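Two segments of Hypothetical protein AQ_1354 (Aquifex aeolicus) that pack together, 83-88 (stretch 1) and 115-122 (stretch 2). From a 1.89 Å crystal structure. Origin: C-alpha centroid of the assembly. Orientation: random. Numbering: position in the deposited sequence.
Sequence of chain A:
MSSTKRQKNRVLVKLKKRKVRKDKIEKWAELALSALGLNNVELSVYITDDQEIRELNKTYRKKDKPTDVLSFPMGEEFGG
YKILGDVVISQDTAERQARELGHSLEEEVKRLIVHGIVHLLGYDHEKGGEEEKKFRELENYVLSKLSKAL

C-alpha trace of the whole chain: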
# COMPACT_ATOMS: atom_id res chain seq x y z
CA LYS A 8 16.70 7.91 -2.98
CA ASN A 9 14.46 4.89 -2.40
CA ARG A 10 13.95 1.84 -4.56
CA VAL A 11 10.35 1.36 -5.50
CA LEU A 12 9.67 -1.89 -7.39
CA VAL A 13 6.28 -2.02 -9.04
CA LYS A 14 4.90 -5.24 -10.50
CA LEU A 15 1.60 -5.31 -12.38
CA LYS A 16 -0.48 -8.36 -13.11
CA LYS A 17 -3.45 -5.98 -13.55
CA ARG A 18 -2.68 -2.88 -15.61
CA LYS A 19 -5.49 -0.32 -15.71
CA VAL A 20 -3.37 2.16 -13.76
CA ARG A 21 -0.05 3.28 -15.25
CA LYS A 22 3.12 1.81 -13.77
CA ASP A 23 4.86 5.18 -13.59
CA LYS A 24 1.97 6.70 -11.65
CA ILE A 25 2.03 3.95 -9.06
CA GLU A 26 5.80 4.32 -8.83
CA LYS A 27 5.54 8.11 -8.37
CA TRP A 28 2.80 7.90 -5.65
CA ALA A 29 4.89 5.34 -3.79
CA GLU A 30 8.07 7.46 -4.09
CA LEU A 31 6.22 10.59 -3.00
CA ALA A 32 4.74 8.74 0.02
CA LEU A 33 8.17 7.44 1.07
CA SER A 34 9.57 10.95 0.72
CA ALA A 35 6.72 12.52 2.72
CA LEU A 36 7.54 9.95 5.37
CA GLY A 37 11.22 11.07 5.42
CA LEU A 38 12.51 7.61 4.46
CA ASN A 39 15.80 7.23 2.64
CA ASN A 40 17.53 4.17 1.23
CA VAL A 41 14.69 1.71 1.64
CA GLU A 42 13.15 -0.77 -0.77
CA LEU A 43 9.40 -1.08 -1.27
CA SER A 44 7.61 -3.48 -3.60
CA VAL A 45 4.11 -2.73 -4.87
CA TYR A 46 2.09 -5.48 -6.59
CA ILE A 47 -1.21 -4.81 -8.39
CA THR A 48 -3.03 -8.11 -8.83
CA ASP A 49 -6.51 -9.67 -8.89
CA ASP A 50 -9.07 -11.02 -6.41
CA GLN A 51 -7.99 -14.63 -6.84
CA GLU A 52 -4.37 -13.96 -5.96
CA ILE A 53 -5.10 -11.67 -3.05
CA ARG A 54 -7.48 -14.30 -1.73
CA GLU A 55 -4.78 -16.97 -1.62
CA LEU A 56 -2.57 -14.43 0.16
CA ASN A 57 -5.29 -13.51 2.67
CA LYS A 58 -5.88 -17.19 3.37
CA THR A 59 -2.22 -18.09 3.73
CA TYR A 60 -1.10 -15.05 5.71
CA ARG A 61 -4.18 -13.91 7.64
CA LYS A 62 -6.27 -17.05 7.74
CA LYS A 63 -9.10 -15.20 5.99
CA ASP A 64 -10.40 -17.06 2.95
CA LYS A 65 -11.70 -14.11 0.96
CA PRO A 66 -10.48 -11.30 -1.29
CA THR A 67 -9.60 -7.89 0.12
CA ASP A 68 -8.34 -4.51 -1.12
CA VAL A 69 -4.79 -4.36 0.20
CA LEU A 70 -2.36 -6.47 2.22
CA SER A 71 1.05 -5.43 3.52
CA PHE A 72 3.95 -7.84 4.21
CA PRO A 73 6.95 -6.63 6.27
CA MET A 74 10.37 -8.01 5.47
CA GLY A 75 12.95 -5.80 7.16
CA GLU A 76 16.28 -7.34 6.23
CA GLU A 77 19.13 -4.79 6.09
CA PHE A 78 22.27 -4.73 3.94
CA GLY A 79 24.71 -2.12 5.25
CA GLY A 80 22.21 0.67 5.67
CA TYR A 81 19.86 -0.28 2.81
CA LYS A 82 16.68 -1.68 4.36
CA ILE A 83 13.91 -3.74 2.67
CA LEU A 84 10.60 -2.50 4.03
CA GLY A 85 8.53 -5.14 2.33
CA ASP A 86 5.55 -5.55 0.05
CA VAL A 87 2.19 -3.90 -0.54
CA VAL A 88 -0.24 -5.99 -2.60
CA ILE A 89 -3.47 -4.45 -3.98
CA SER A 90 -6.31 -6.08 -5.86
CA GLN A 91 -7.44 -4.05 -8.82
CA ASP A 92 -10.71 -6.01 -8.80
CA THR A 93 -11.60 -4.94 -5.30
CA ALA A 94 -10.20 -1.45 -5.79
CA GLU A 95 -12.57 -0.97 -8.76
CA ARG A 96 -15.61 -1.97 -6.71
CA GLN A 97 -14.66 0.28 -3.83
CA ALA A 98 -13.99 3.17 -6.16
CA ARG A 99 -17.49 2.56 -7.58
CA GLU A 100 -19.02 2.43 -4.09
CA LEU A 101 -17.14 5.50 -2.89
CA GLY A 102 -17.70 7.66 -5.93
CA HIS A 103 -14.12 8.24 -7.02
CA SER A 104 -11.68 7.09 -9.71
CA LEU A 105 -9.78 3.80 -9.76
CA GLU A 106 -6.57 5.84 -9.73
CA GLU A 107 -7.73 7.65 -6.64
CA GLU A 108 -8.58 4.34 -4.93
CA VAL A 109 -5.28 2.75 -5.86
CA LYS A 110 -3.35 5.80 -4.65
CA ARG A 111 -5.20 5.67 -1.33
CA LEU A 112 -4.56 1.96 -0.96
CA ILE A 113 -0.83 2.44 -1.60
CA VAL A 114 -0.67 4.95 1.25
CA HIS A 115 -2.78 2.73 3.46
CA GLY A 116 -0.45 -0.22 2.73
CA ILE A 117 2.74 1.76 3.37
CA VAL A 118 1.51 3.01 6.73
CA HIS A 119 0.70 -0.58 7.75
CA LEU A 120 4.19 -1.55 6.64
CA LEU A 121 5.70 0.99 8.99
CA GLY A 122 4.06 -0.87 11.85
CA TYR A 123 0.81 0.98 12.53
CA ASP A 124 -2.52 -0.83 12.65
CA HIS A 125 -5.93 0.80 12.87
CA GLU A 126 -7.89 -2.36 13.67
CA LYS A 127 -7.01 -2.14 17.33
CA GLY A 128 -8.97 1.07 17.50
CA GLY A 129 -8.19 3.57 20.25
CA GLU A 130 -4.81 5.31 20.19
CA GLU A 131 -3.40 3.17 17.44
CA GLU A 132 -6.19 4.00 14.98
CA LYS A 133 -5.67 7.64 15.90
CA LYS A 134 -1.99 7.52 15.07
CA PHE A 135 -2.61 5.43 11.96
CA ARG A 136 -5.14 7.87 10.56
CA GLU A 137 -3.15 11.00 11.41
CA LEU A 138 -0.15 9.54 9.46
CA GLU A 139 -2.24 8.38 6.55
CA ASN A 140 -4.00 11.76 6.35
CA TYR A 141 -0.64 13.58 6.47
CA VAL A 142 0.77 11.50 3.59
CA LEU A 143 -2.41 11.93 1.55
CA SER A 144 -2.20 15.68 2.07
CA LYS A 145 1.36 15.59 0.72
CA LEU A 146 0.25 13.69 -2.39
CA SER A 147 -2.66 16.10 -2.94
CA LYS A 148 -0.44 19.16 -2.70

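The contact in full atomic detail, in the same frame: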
# COMPACT_ATOMS: atom_id res chain seq x y z
N ILE A 83 15.08 -3.28 3.44
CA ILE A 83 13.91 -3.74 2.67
C ILE A 83 12.68 -3.64 3.55
O ILE A 83 12.57 -4.34 4.58
CB ILE A 83 14.15 -5.16 2.20
CG1 ILE A 83 15.44 -5.19 1.33
CG2 ILE A 83 12.91 -5.67 1.37
CD1 ILE A 83 16.29 -6.44 1.55
N LEU A 84 11.77 -2.74 3.20
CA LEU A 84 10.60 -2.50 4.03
C LEU A 84 9.61 -3.62 3.86
O LEU A 84 9.06 -4.14 4.85
CB LEU A 84 9.91 -1.21 3.67
CG LEU A 84 10.57 0.15 3.86
CD1 LEU A 84 9.45 1.22 3.70
CD2 LEU A 84 11.29 0.23 5.23
N GLY A 85 9.39 -4.01 2.60
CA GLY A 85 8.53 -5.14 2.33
C GLY A 85 7.59 -4.87 1.18
O GLY A 85 7.86 -4.01 0.32
N ASP A 86 6.48 -5.60 1.18
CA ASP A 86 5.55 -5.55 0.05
C ASP A 86 4.18 -5.00 0.37
O ASP A 86 3.65 -5.26 1.44
CB ASP A 86 5.29 -6.96 -0.49
CG ASP A 86 6.56 -7.69 -0.84
OD1 ASP A 86 7.50 -7.03 -1.30
OD2 ASP A 86 6.69 -8.92 -0.67
N VAL A 87 3.60 -4.32 -0.61
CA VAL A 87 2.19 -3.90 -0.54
C VAL A 87 1.52 -4.55 -1.74
O VAL A 87 2.01 -4.39 -2.87
CB VAL A 87 2.02 -2.40 -0.67
CG1 VAL A 87 0.55 -2.05 -0.80
CG2 VAL A 87 2.60 -1.70 0.60
N VAL A 88 0.44 -5.29 -1.52
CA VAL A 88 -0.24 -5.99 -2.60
C VAL A 88 -1.69 -5.49 -2.63
O VAL A 88 -2.39 -5.56 -1.61
CB VAL A 88 -0.26 -7.51 -2.31
CG1 VAL A 88 -0.99 -8.28 -3.44
CG2 VAL A 88 1.16 -8.03 -2.13
N HIS A 115 -2.29 3.55 2.35
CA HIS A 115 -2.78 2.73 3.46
C HIS A 115 -1.80 1.57 3.70
O HIS A 115 -1.42 1.27 4.84
CB HIS A 115 -4.17 2.21 3.13
CG HIS A 115 -4.86 1.55 4.29
ND1 HIS A 115 -5.62 2.25 5.20
CD2 HIS A 115 -4.93 0.24 4.66
CE1 HIS A 115 -6.13 1.41 6.09
NE2 HIS A 115 -5.71 0.19 5.79
N GLY A 116 -1.37 0.92 2.62
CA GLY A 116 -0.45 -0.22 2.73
C GLY A 116 0.91 0.16 3.32
O GLY A 116 1.48 -0.57 4.14
N ILE A 117 1.43 1.32 2.90
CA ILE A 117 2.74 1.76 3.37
C ILE A 117 2.67 2.03 4.86
O ILE A 117 3.59 1.65 5.60
CB ILE A 117 3.21 2.99 2.61
CG1 ILE A 117 3.56 2.58 1.19
CG2 ILE A 117 4.48 3.62 3.29
CD1 ILE A 117 3.89 3.73 0.28
N VAL A 118 1.62 2.71 5.30
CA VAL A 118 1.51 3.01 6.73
C VAL A 118 1.45 1.72 7.57
O VAL A 118 2.07 1.63 8.65
CB VAL A 118 0.27 3.92 7.02
CG1 VAL A 118 0.11 4.16 8.56
CG2 VAL A 118 0.42 5.25 6.23
N HIS A 119 0.74 0.71 7.07
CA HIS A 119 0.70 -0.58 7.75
C HIS A 119 2.10 -1.16 7.81
O HIS A 119 2.49 -1.78 8.80
CB HIS A 119 -0.15 -1.59 6.98
CG HIS A 119 -1.57 -1.63 7.41
ND1 HIS A 119 -1.98 -2.26 8.56
CD2 HIS A 119 -2.68 -1.10 6.84
CE1 HIS A 119 -3.29 -2.12 8.68
NE2 HIS A 119 -3.74 -1.43 7.64
N LEU A 120 2.85 -0.98 6.72
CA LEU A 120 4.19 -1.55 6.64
C LEU A 120 5.16 -0.93 7.64
O LEU A 120 6.15 -1.56 8.02
CB LEU A 120 4.79 -1.33 5.25
CG LEU A 120 4.85 -2.42 4.21
CD1 LEU A 120 5.82 -1.97 3.09
CD2 LEU A 120 5.32 -3.72 4.80
N LEU A 121 4.88 0.31 8.03
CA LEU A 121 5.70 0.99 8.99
C LEU A 121 5.32 0.58 10.41
O LEU A 121 5.86 1.11 11.39
CB LEU A 121 5.60 2.51 8.84
CG LEU A 121 6.14 2.95 7.48
CD1 LEU A 121 5.98 4.44 7.35
CD2 LEU A 121 7.63 2.50 7.30
N GLY A 122 4.38 -0.34 10.53
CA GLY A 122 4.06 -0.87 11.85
C GLY A 122 2.89 -0.24 12.59
O GLY A 122 2.79 -0.37 13.81
O HOH W 1 8.73 -2.28 7.32

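The strand 83-88 runs nearly antiparallel to the helix that includes 115-120, their axes at 148° and 8.3 Å apart at closest approach, and apolar packing joins them without a direct hydrogen bond. Ile83, first in this stretch, does not reach the helix. Leu84 does: its CB lies 4.2 Å from Leu120 CD1, and its CD1 meets Leu121 CD2 at 4.2 Å, so one flexible aliphatic side chain touches two leucines. Its backbone adds a polar link, since a water donates to both Leu84 O (3.1 Å) and Leu120 O (2.8 Å).

Gly85 has phi/psi of 136/-156, where a CB would be jammed against the carbonyl O of Leu84; it would also sit a tight 3.2 Å from Leu120 CD2. Leu120 CD1 lies 3.9 Å from Gly85 C. Asp86 directs its CA-to-CB bond away, keeping its carboxylate out of this apolar contact, while its backbone O lies 4.1 Å from Leu120 CD2.

Val87 points toward the helix where the backbones come close, its CA 5.6 Å from Gly116 CA; a compact apolar side chain suits this narrow, buried gap. Val87 CG2 packs 3.7 Å from Gly116 C and 4.1 Å from Leu120 CD1. Glycine suits position 116 because a CB there would clash with Val87 CG1, at 2.6 Å. Val88 makes no contact with the helix.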